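Local coordinates for protein dihydroneopterin triphosphate diphosphatase (Escherichia coli O157:H7, PDB 5U7F) that probably hydrolyses dihydroneopterin triphosphate to dihydroneopterin monophosphate and pyrophosphate, a step of folate biosynthesis, and can also cleave nucleoside triphosphates, preferring dATP, at residues I73-T78 / W102-L107; R23-Q28 / L119-L124; E59-D64 / R111-T116; Y6-S11 / S42-E47. One frame throughout, in Å; residues are numbered along the deposited sequence.

Contact 1. Residues I73-T78 / W102-L107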
# COMPACT_ATOMS: atom_id res chain seq x y z
N ILE A 73 -3.92 11.74 -0.74
CA ILE A 73 -5.21 11.86 -1.41
C ILE A 73 -6.06 10.60 -1.22
O ILE A 73 -5.58 9.49 -1.44
CB ILE A 73 -5.03 12.13 -2.91
CG1 ILE A 73 -4.33 13.49 -3.10
CG2 ILE A 73 -6.39 12.08 -3.64
CD1 ILE A 73 -3.92 13.76 -4.51
N ASP A 74 -7.29 10.80 -0.79
CA ASP A 74 -8.27 9.73 -0.70
C ASP A 74 -8.80 9.51 -2.12
O ASP A 74 -9.39 10.41 -2.72
CB ASP A 74 -9.37 10.10 0.32
CG ASP A 74 -10.40 9.01 0.52
OD1 ASP A 74 -10.58 8.14 -0.38
OD2 ASP A 74 -11.06 9.04 1.59
N CYS A 75 -8.55 8.33 -2.67
CA CYS A 75 -8.99 7.99 -4.02
C CYS A 75 -10.50 7.74 -4.15
O CYS A 75 -11.00 7.54 -5.25
CB CYS A 75 -8.26 6.73 -4.49
SG CYS A 75 -6.49 6.95 -4.73
N GLN A 76 -11.21 7.74 -3.02
CA GLN A 76 -12.64 7.42 -2.97
C GLN A 76 -12.94 6.13 -3.72
O GLN A 76 -13.82 6.09 -4.59
CB GLN A 76 -13.47 8.59 -3.52
CG GLN A 76 -13.47 9.85 -2.64
CD GLN A 76 -14.57 10.85 -3.04
OE1 GLN A 76 -15.33 10.60 -3.98
NE2 GLN A 76 -14.65 11.97 -2.33
N ARG A 77 -12.20 5.08 -3.37
CA ARG A 77 -12.45 3.74 -3.86
C ARG A 77 -12.20 2.73 -2.74
O ARG A 77 -11.25 2.86 -1.96
CB ARG A 77 -11.58 3.42 -5.08
CG ARG A 77 -11.98 4.26 -6.32
CD ARG A 77 -12.05 3.45 -7.60
NE ARG A 77 -12.73 2.17 -7.41
CZ ARG A 77 -12.48 1.06 -8.10
NH1 ARG A 77 -11.55 1.05 -9.05
NH2 ARG A 77 -13.16 -0.05 -7.83
N THR A 78 -13.10 1.75 -2.67
CA THR A 78 -13.01 0.63 -1.73
C THR A 78 -13.32 -0.64 -2.51
O THR A 78 -14.31 -0.69 -3.26
CB THR A 78 -13.99 0.78 -0.54
OG1 THR A 78 -13.61 1.88 0.29
CG2 THR A 78 -14.03 -0.45 0.32
N TRP A 102 -8.46 2.91 -0.88
CA TRP A 102 -7.28 3.33 -1.66
C TRP A 102 -6.95 4.79 -1.40
O TRP A 102 -7.84 5.64 -1.35
CB TRP A 102 -7.50 3.14 -3.18
CG TRP A 102 -7.63 1.75 -3.65
CD1 TRP A 102 -7.46 0.60 -2.91
CD2 TRP A 102 -8.00 1.32 -4.96
NE1 TRP A 102 -7.68 -0.50 -3.68
CE2 TRP A 102 -8.01 -0.09 -4.95
CE3 TRP A 102 -8.33 1.99 -6.14
CZ2 TRP A 102 -8.31 -0.84 -6.07
CZ3 TRP A 102 -8.62 1.24 -7.26
CH2 TRP A 102 -8.63 -0.16 -7.21
N PHE A 103 -5.65 5.06 -1.30
CA PHE A 103 -5.10 6.42 -1.21
C PHE A 103 -3.93 6.56 -2.21
O PHE A 103 -3.31 5.57 -2.64
CB PHE A 103 -4.63 6.73 0.21
CG PHE A 103 -5.71 6.70 1.24
CD1 PHE A 103 -6.17 5.50 1.76
CD2 PHE A 103 -6.29 7.88 1.68
CE1 PHE A 103 -7.18 5.49 2.71
CE2 PHE A 103 -7.32 7.87 2.62
CZ PHE A 103 -7.75 6.69 3.14
N CYS A 104 -3.60 7.80 -2.55
CA CYS A 104 -2.54 8.10 -3.51
C CYS A 104 -1.61 9.09 -2.82
O CYS A 104 -2.07 9.94 -2.07
CB CYS A 104 -3.14 8.66 -4.83
SG CYS A 104 -4.74 7.88 -5.31
N LEU A 105 -0.31 8.92 -2.98
CA LEU A 105 0.65 9.87 -2.42
C LEU A 105 1.73 10.17 -3.45
O LEU A 105 2.51 9.32 -3.85
CB LEU A 105 1.28 9.34 -1.12
CG LEU A 105 2.41 10.20 -0.54
CD1 LEU A 105 1.87 11.58 -0.15
CD2 LEU A 105 3.06 9.53 0.64
N ALA A 106 1.74 11.43 -3.87
CA ALA A 106 2.64 11.91 -4.90
C ALA A 106 3.83 12.55 -4.20
O ALA A 106 3.64 13.48 -3.43
CB ALA A 106 1.93 12.91 -5.80
N LEU A 107 5.03 12.02 -4.41
CA LEU A 107 6.24 12.68 -3.97
C LEU A 107 6.75 13.53 -5.12
O LEU A 107 6.48 13.23 -6.29
CB LEU A 107 7.30 11.68 -3.53
CG LEU A 107 6.84 10.66 -2.49
CD1 LEU A 107 7.97 9.69 -2.18
CD2 LEU A 107 6.34 11.33 -1.21
O HOH W 1 -10.47 5.68 -0.63

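Contact 2. Residues R23-Q28 / L119-L124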
# COMPACT_ATOMS: atom_id res chain seq x y z
N ARG A 23 7.21 7.18 -11.69
CA ARG A 23 7.58 5.84 -11.27
C ARG A 23 6.87 5.53 -9.95
O ARG A 23 6.59 6.44 -9.18
CB ARG A 23 9.10 5.71 -11.13
CG ARG A 23 9.81 5.44 -12.46
CD ARG A 23 11.14 4.67 -12.24
NE ARG A 23 11.99 4.70 -13.41
CZ ARG A 23 12.76 5.74 -13.74
NH1 ARG A 23 12.79 6.83 -12.98
NH2 ARG A 23 13.50 5.69 -14.84
N VAL A 24 6.64 4.24 -9.71
CA VAL A 24 5.89 3.72 -8.56
C VAL A 24 6.80 2.92 -7.64
O VAL A 24 7.56 2.08 -8.09
CB VAL A 24 4.74 2.84 -9.04
CG1 VAL A 24 4.01 2.23 -7.90
CG2 VAL A 24 3.78 3.69 -9.86
N LEU A 25 6.75 3.26 -6.36
CA LEU A 25 7.54 2.64 -5.33
C LEU A 25 6.94 1.30 -4.95
O LEU A 25 5.80 1.25 -4.51
CB LEU A 25 7.61 3.57 -4.12
CG LEU A 25 8.26 2.96 -2.88
CD1 LEU A 25 9.73 2.64 -3.13
CD2 LEU A 25 8.08 3.81 -1.66
N MET A 26 7.71 0.24 -5.12
CA MET A 26 7.24 -1.10 -4.80
C MET A 26 8.14 -1.74 -3.77
O MET A 26 9.39 -1.60 -3.84
CB MET A 26 7.16 -1.92 -6.06
CG MET A 26 6.19 -1.35 -7.08
SD MET A 26 4.46 -1.31 -6.50
CE MET A 26 4.19 -3.06 -6.37
N LEU A 27 7.52 -2.46 -2.84
CA LEU A 27 8.18 -2.94 -1.65
C LEU A 27 8.01 -4.45 -1.58
O LEU A 27 6.93 -4.96 -1.80
CB LEU A 27 7.60 -2.27 -0.41
CG LEU A 27 7.55 -0.74 -0.39
CD1 LEU A 27 6.64 -0.24 0.70
CD2 LEU A 27 8.93 -0.23 -0.15
N GLN A 28 9.10 -5.14 -1.27
CA GLN A 28 9.16 -6.61 -1.22
C GLN A 28 8.73 -7.16 0.14
O GLN A 28 9.35 -6.86 1.14
CB GLN A 28 10.58 -7.06 -1.53
CG GLN A 28 10.69 -8.57 -1.64
CD GLN A 28 12.10 -9.00 -1.98
OE1 GLN A 28 13.07 -8.34 -1.60
NE2 GLN A 28 12.23 -10.12 -2.68
N LEU A 119 11.69 -6.21 2.70
CA LEU A 119 13.05 -6.72 2.47
C LEU A 119 13.89 -5.80 1.56
O LEU A 119 15.14 -5.80 1.62
CB LEU A 119 12.97 -8.10 1.86
CG LEU A 119 12.39 -9.24 2.71
CD1 LEU A 119 12.14 -10.47 1.88
CD2 LEU A 119 13.31 -9.58 3.86
N ALA A 120 13.20 -5.01 0.74
CA ALA A 120 13.81 -4.26 -0.38
C ALA A 120 12.77 -3.32 -0.95
O ALA A 120 11.58 -3.52 -0.71
CB ALA A 120 14.27 -5.17 -1.46
N TYR A 121 13.22 -2.32 -1.73
CA TYR A 121 12.31 -1.44 -2.47
C TYR A 121 12.85 -1.20 -3.88
O TYR A 121 14.07 -1.30 -4.15
CB TYR A 121 12.10 -0.11 -1.72
CG TYR A 121 13.27 0.84 -1.80
CD1 TYR A 121 14.29 0.81 -0.85
CD2 TYR A 121 13.34 1.79 -2.80
CE1 TYR A 121 15.36 1.70 -0.91
CE2 TYR A 121 14.41 2.69 -2.87
CZ TYR A 121 15.41 2.64 -1.92
OH TYR A 121 16.47 3.52 -2.01
N LYS A 122 11.94 -0.92 -4.81
CA LYS A 122 12.29 -0.57 -6.18
C LYS A 122 11.35 0.52 -6.72
O LYS A 122 10.14 0.50 -6.44
CB LYS A 122 12.22 -1.80 -7.09
CG LYS A 122 13.43 -2.70 -7.02
CD LYS A 122 14.67 -2.00 -7.60
CE LYS A 122 15.90 -2.91 -7.56
NZ LYS A 122 17.15 -2.13 -7.78
N TRP A 123 11.89 1.46 -7.50
CA TRP A 123 11.07 2.40 -8.27
C TRP A 123 10.90 1.83 -9.66
O TRP A 123 11.87 1.51 -10.34
CB TRP A 123 11.72 3.80 -8.35
CG TRP A 123 11.74 4.54 -7.05
CD1 TRP A 123 12.75 4.58 -6.13
CD2 TRP A 123 10.69 5.32 -6.51
NE1 TRP A 123 12.39 5.34 -5.05
CE2 TRP A 123 11.12 5.80 -5.26
CE3 TRP A 123 9.42 5.67 -6.98
CZ2 TRP A 123 10.32 6.63 -4.47
CZ3 TRP A 123 8.66 6.47 -6.22
CH2 TRP A 123 9.09 6.95 -4.97
N LEU A 124 9.65 1.70 -10.09
CA LEU A 124 9.32 1.10 -11.37
C LEU A 124 8.36 1.97 -12.14
O LEU A 124 7.52 2.63 -11.53
CB LEU A 124 8.67 -0.27 -11.16
CG LEU A 124 9.50 -1.29 -10.40
CD1 LEU A 124 8.62 -2.44 -9.89
CD2 LEU A 124 10.57 -1.79 -11.33

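Contact 3. Residues E59-D64 / R111-T116. With CO (cobalt (II) ion), chain E; CO (cobalt (II) ion), chain F.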
# COMPACT_ATOMS: atom_id res chain seq x y z
N GLU A 59 5.33 4.49 9.37
CA GLU A 59 5.92 3.21 9.83
C GLU A 59 6.70 2.43 8.76
O GLU A 59 7.79 1.93 9.04
CB GLU A 59 4.82 2.27 10.39
CG GLU A 59 4.15 2.72 11.70
CD GLU A 59 3.03 1.77 12.19
OE1 GLU A 59 2.39 2.08 13.23
OE2 GLU A 59 2.81 0.71 11.55
N GLU A 60 6.15 2.33 7.55
CA GLU A 60 6.69 1.44 6.54
C GLU A 60 7.75 2.03 5.63
O GLU A 60 8.61 1.31 5.14
CB GLU A 60 5.55 0.90 5.68
CG GLU A 60 4.58 0.02 6.51
CD GLU A 60 3.73 -0.93 5.70
OE1 GLU A 60 3.81 -0.89 4.47
OE2 GLU A 60 2.98 -1.74 6.32
N VAL A 61 7.68 3.33 5.36
CA VAL A 61 8.69 3.93 4.52
C VAL A 61 9.24 5.22 5.12
O VAL A 61 9.91 5.96 4.43
CB VAL A 61 8.18 4.18 3.10
CG1 VAL A 61 7.79 2.85 2.45
CG2 VAL A 61 7.01 5.15 3.09
N THR A 62 9.00 5.44 6.42
CA THR A 62 9.59 6.59 7.14
C THR A 62 9.37 7.94 6.46
O THR A 62 10.24 8.81 6.46
CB THR A 62 11.11 6.40 7.35
OG1 THR A 62 11.43 5.00 7.44
CG2 THR A 62 11.55 7.12 8.62
N ILE A 63 8.21 8.12 5.85
CA ILE A 63 7.83 9.39 5.25
C ILE A 63 6.75 9.97 6.14
O ILE A 63 5.72 9.35 6.34
CB ILE A 63 7.33 9.22 3.79
CG1 ILE A 63 8.51 8.81 2.92
CG2 ILE A 63 6.66 10.51 3.28
CD1 ILE A 63 8.22 8.65 1.43
N ASP A 64 7.01 11.14 6.72
CA ASP A 64 6.03 11.83 7.54
C ASP A 64 5.30 12.87 6.70
O ASP A 64 5.90 13.83 6.23
CB ASP A 64 6.70 12.49 8.74
CG ASP A 64 5.70 13.06 9.72
OD1 ASP A 64 4.56 13.37 9.31
OD2 ASP A 64 6.07 13.21 10.90
N ARG A 111 13.00 9.09 -4.34
CA ARG A 111 13.96 9.29 -3.25
C ARG A 111 14.41 7.97 -2.67
O ARG A 111 13.88 6.90 -2.98
CB ARG A 111 13.37 10.15 -2.13
CG ARG A 111 12.20 9.49 -1.41
CD ARG A 111 11.83 10.17 -0.12
NE ARG A 111 11.04 11.38 -0.35
CZ ARG A 111 10.49 12.12 0.61
NH1 ARG A 111 10.64 11.77 1.88
NH2 ARG A 111 9.79 13.20 0.29
N GLN A 112 15.35 8.09 -1.76
CA GLN A 112 15.96 6.95 -1.12
C GLN A 112 15.06 6.59 0.05
O GLN A 112 14.74 7.46 0.85
CB GLN A 112 17.39 7.32 -0.70
CG GLN A 112 18.23 8.00 -1.84
CD GLN A 112 17.88 9.50 -2.13
OE1 GLN A 112 17.26 10.20 -1.31
NE2 GLN A 112 18.28 9.97 -3.32
N ILE A 113 14.62 5.33 0.13
CA ILE A 113 13.65 4.89 1.12
C ILE A 113 14.25 4.01 2.21
O ILE A 113 14.92 3.01 1.92
CB ILE A 113 12.48 4.09 0.43
CG1 ILE A 113 11.77 4.93 -0.63
CG2 ILE A 113 11.47 3.57 1.46
CD1 ILE A 113 11.10 6.15 -0.08
N VAL A 114 13.99 4.38 3.46
CA VAL A 114 14.26 3.53 4.60
C VAL A 114 13.00 2.79 5.01
O VAL A 114 12.01 3.42 5.38
CB VAL A 114 14.78 4.35 5.78
CG1 VAL A 114 14.98 3.48 7.00
CG2 VAL A 114 16.08 5.03 5.38
N PHE A 115 13.05 1.46 4.96
CA PHE A 115 11.85 0.64 5.18
C PHE A 115 12.00 -0.22 6.43
O PHE A 115 13.12 -0.47 6.88
CB PHE A 115 11.58 -0.23 3.95
CG PHE A 115 12.79 -0.98 3.46
CD1 PHE A 115 13.62 -0.42 2.49
CD2 PHE A 115 13.11 -2.22 3.97
CE1 PHE A 115 14.74 -1.09 2.04
CE2 PHE A 115 14.24 -2.91 3.52
CZ PHE A 115 15.06 -2.34 2.55
N THR A 116 10.87 -0.67 6.98
CA THR A 116 10.85 -1.44 8.23
C THR A 116 10.16 -2.81 8.09
O THR A 116 10.61 -3.81 8.65
CB THR A 116 10.16 -0.62 9.34
OG1 THR A 116 8.81 -0.32 8.94
CG2 THR A 116 10.89 0.68 9.59
CO CO E . 2.34 -1.95 8.31
CO CO F . 1.79 -3.19 5.44
O HOH W 2 3.81 -0.88 9.45
O HOH W 3 8.47 -1.37 5.20
O HOH W 4 2.51 -2.85 3.40
O HOH W 5 12.27 6.77 3.92
O HOH W 6 1.72 -2.37 10.08
O HOH W 7 0.46 -4.87 5.03

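Contact 4. Residues Y6-S11 / S42-E47. With SO4 (sulfate ion), chain C.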
# COMPACT_ATOMS: atom_id res chain seq x y z
N TYR A 6 -4.46 -11.40 15.71
CA TYR A 6 -5.18 -11.33 14.44
C TYR A 6 -5.12 -9.97 13.75
O TYR A 6 -5.39 -8.92 14.35
CB TYR A 6 -6.64 -11.73 14.67
CG TYR A 6 -6.77 -13.15 15.13
CD1 TYR A 6 -5.94 -14.14 14.63
CD2 TYR A 6 -7.71 -13.51 16.08
CE1 TYR A 6 -6.05 -15.45 15.04
CE2 TYR A 6 -7.84 -14.82 16.51
CZ TYR A 6 -7.00 -15.79 15.98
OH TYR A 6 -7.10 -17.11 16.39
N LYS A 7 -4.77 -10.01 12.47
CA LYS A 7 -4.88 -8.85 11.60
C LYS A 7 -6.37 -8.48 11.42
O LYS A 7 -7.24 -9.36 11.43
CB LYS A 7 -4.26 -9.15 10.24
CG LYS A 7 -2.75 -9.06 10.15
CD LYS A 7 -2.32 -8.94 8.68
CE LYS A 7 -0.92 -8.35 8.56
NZ LYS A 7 -0.78 -7.43 7.40
N ARG A 8 -6.68 -7.20 11.24
CA ARG A 8 -8.08 -6.81 11.00
C ARG A 8 -8.38 -6.87 9.50
O ARG A 8 -7.54 -6.48 8.70
CB ARG A 8 -8.35 -5.41 11.54
CG ARG A 8 -8.11 -5.22 13.05
CD ARG A 8 -9.29 -4.50 13.76
NE ARG A 8 -9.74 -3.32 13.04
CZ ARG A 8 -10.83 -3.25 12.25
NH1 ARG A 8 -11.64 -4.30 12.07
NH2 ARG A 8 -11.10 -2.10 11.63
N PRO A 9 -9.57 -7.34 9.10
CA PRO A 9 -9.89 -7.45 7.67
C PRO A 9 -10.46 -6.15 7.06
O PRO A 9 -11.32 -6.19 6.19
CB PRO A 9 -10.93 -8.55 7.65
CG PRO A 9 -11.63 -8.41 8.96
CD PRO A 9 -10.61 -7.97 9.94
N VAL A 10 -9.98 -5.02 7.57
CA VAL A 10 -10.25 -3.70 7.04
C VAL A 10 -8.88 -3.04 6.90
O VAL A 10 -8.13 -2.94 7.86
CB VAL A 10 -11.17 -2.88 7.97
CG1 VAL A 10 -11.32 -1.43 7.47
CG2 VAL A 10 -12.54 -3.52 8.07
N SER A 11 -8.54 -2.65 5.68
CA SER A 11 -7.18 -2.19 5.41
C SER A 11 -7.18 -0.97 4.47
O SER A 11 -8.22 -0.56 3.93
CB SER A 11 -6.37 -3.33 4.80
OG SER A 11 -6.77 -3.58 3.47
N SER A 42 -3.54 -2.66 8.05
CA SER A 42 -4.84 -2.74 8.73
C SER A 42 -5.24 -1.43 9.39
O SER A 42 -4.40 -0.71 9.93
CB SER A 42 -4.84 -3.84 9.80
OG SER A 42 -4.75 -5.13 9.23
N VAL A 43 -6.54 -1.12 9.32
CA VAL A 43 -7.15 -0.03 10.08
C VAL A 43 -7.45 -0.52 11.48
O VAL A 43 -8.29 -1.42 11.65
CB VAL A 43 -8.45 0.46 9.43
CG1 VAL A 43 -9.02 1.65 10.19
CG2 VAL A 43 -8.19 0.82 7.99
N GLU A 44 -6.80 0.07 12.47
CA GLU A 44 -6.98 -0.38 13.85
C GLU A 44 -8.22 0.22 14.50
O GLU A 44 -8.74 1.24 14.07
CB GLU A 44 -5.76 -0.04 14.69
CG GLU A 44 -4.46 -0.65 14.16
CD GLU A 44 -4.48 -2.18 14.13
OE1 GLU A 44 -5.29 -2.79 14.86
OE2 GLU A 44 -3.69 -2.78 13.37
N GLU A 45 -8.67 -0.42 15.57
CA GLU A 45 -9.87 0.03 16.26
C GLU A 45 -9.66 1.48 16.75
O GLU A 45 -8.61 1.84 17.26
CB GLU A 45 -10.21 -0.91 17.43
CG GLU A 45 -11.65 -1.44 17.38
CD GLU A 45 -11.87 -2.71 18.20
OE1 GLU A 45 -12.35 -2.61 19.35
OE2 GLU A 45 -11.60 -3.83 17.68
N GLY A 46 -10.67 2.31 16.54
CA GLY A 46 -10.59 3.70 16.95
C GLY A 46 -9.92 4.67 15.99
O GLY A 46 -9.97 5.87 16.24
N GLU A 47 -9.31 4.19 14.90
CA GLU A 47 -8.74 5.10 13.91
C GLU A 47 -9.51 5.04 12.59
O GLU A 47 -10.19 4.07 12.26
CB GLU A 47 -7.22 4.82 13.70
CG GLU A 47 -6.84 3.62 12.83
CD GLU A 47 -5.31 3.36 12.68
OE1 GLU A 47 -4.48 4.29 12.83
OE2 GLU A 47 -4.95 2.19 12.41
S SO4 C . 0.11 -4.37 8.06
O1 SO4 C . -0.68 -5.12 7.07
O2 SO4 C . 0.92 -5.33 8.81
O3 SO4 C . 0.96 -3.38 7.36
O4 SO4 C . -0.77 -3.68 8.99

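Contact 1. Residues I73-T78 / W102-L107
W102 O receives C75 N across the two antiparallel strands at 3.1 Å. A water also lies 2.7 Å from W102 O. The C75 N donor is tilted 32° from the carbonyl plane. The same water reaches D74 OD1, and that oxygen also accepts from Q76 N at 2.7 Å, closing an Asx turn. W102 N bonds not to C75 but to R77 O, so strand 72-82 is irregular here, with Q76 turned outward. Beyond it the ladder is regular, and I73 and C104 form a hydrogen-bonded pair. A disulfide ties C75 SG to C104 SG at 2.1 Å. Its chi3 of 113° is wider than the usual right angle. The link runs diagonally, since C104 pairs with I73 and not with C75. R77 runs alongside W102, pointing the same way. W102 CH2 lies over one face of the guanidinium, and R77 NH1 comes to 3.4 Å from W102 CZ3. The two planes are 61° apart, so this is no flat stack. NH1 is held by Q140. On the other side of the sheet, D74 CB meets F103 CE2 at 3.8 Å. Strand 72-82 is the outermost strand at this end. Strand 97-107 lies between it and strand 10-18. W102 and C75 pack against helix 136-147, while F103 faces helix 49-61.

Contact 2. Residues R23-Q28 / L119-L124
W123 brings its indole over L25 through two torsions. Chi1 of -69° sets CG anti to the carbonyl carbon, and chi2 of 94° turns the ring plane. The six-membered ring then covers L25 CB, which lies 3.8 Å from its centroid and close to the ring normal. This is a CH-pi contact. R23 O sits at the edge of the same ring, 3.6 Å from W123 CZ3. Y121 takes the crowded position, with CG between the backbone N and the carbonyl carbon (chi1 75°). The end of this side chain leads away from strand 23-28. L25 CD1 still reaches Y121 CD2 at 3.7 Å, and L27 CD2 packs on Y121 CB at 3.5 Å. V24, M26, K122 and L124 belong to the other face. There M26 CG touches L124 CD1 at 3.9 Å, and the two side chains cross at about a right angle. Six backbone bonds join the segments, from V24 N to L124 O at 2.6 Å to L119 N on Q28 O, where the chain turns a corner. At that end the extended Q28 chain lays OE1 against A120 CB at 3.4 Å, while its NE2 bonds to P33 O. W123 NE1 is taken by R111 O, and R23 is paired with E110. The pair forms one border of the mixed sheet. Strand 118-125 is outermost, and strand 23-29 lies between it and strand 36-42. V24 and M26 are covered by helices 126-132 and 136-147. L25 faces I113.

Contact 3. Residues E59-D64 / R111-T116
T62 OG1 donates to V114 O at 2.7 Å, approaching from above the carbonyl plane. Next to it, T116 OG1 meets E59 O at 2.5 Å, a bond so short that its exact length is doubtful. The two threonine hydroxyls thus fasten the end of helix 49-61 to the 111-116 loop, one bond running each way. F115 CA adds a C-H contact to E60 O. Two waters bridge the backbones. One donates to E60 O at 2.7 Å and accepts from T116 N. Another links V61 O to V114 N in the same way. The apolar layer follows on the inner side. V61 CB packs on I113 CG2 at 3.7 Å, and I63 CD1 reaches I113 CD1. I63 CD1 also lies over one face of the R111 guanidinium, whose NH1 is paired with E68. T62, the first residue to leave helical geometry, has a positive phi (52°). I63 follows it and points its CB toward the loop. Further out, the helix carries carboxylates of the Nudix box. E60 points its CB away from the loop, and its OE2 bridges two cobalt ions at 2.1 Å each. E60 OE1 accepts from a water bound to one of these ions, and E59 OE2 from a water bound to the other. E117, just after the loop, joins both metal sites. E56 completes the protein ligands of one site, and T40 those of the other. This is the end of the Nudix box helix, whose glutamates hold the metal cluster in Nudix hydrolases.

Contact 4. Residues Y6-S11 / S42-E47
R8 curls its side chain around V43 O. Its CB lies 4.0 Å from that oxygen. CG is at a similar range and also passes E44 OE1 at 4.1 Å. After the bend at chi2, CD stays by V43 O. Chi3 (-46°) then sets NE close to it. R8 NE bonds to V43 O at 2.8 Å and R8 NH2 at 2.9 Å, and CZ between them faces the same oxygen. Both bonds are weak, because the N-H groups are bent well off the oxygen. One edge of the guanidinium thus forks over a single acceptor, which lies near its plane. The charged oxygens of E44 and E45 do not touch the guanidinium, but may favour its charge. The backbone makes the straighter bond, V43 N to V10 O at 2.8 Å. Beside it V10 CG1 packs on V43 CG2 at 3.9 Å. S11 and S42 form one antiparallel non-hydrogen-bonded pair, and their side chains diverge. Beyond S42 the chain makes a type II turn from E44 to E47, closed by E47 N on E44 O. E47 OE2 braces it by accepting E44 N through its anti lone pair. A sulfate, probably from the crystallisation liquor, accepts from S42 N through O4 at 3.1 Å. K7 also bonds to this sulfate, although that distance is doubtfully short. K7 probably binds substrate, as in relatives. Strand 10-18 runs between strands 97-107 and 36-42, and S11 pairs with T99 and S101 on the first. The loop leads into helix 49-61, where V43 rests on A52 and E47 bridges to R55.

In the fold
Contacts 1 and 2 are strand pairs at the two borders of one sheet. Contact 1 relies on a disulfide and an irregular ladder, contact 2 on a regular ladder and aromatic packing. Contacts 3 and 4 hold loops at the two ends of helix 49-61, and both carry parts of the Nudix box. Their chemistry is more polar, with hydroxyls, waters, metal or sulfate. All four are partly buried. Contacts 1, 2 and 3 touch one another: L107 of contact 1 packs on I63 of contact 3 and W123 of contact 2. Contact 4 touches none of them and lies across the chain's centre from contact 2.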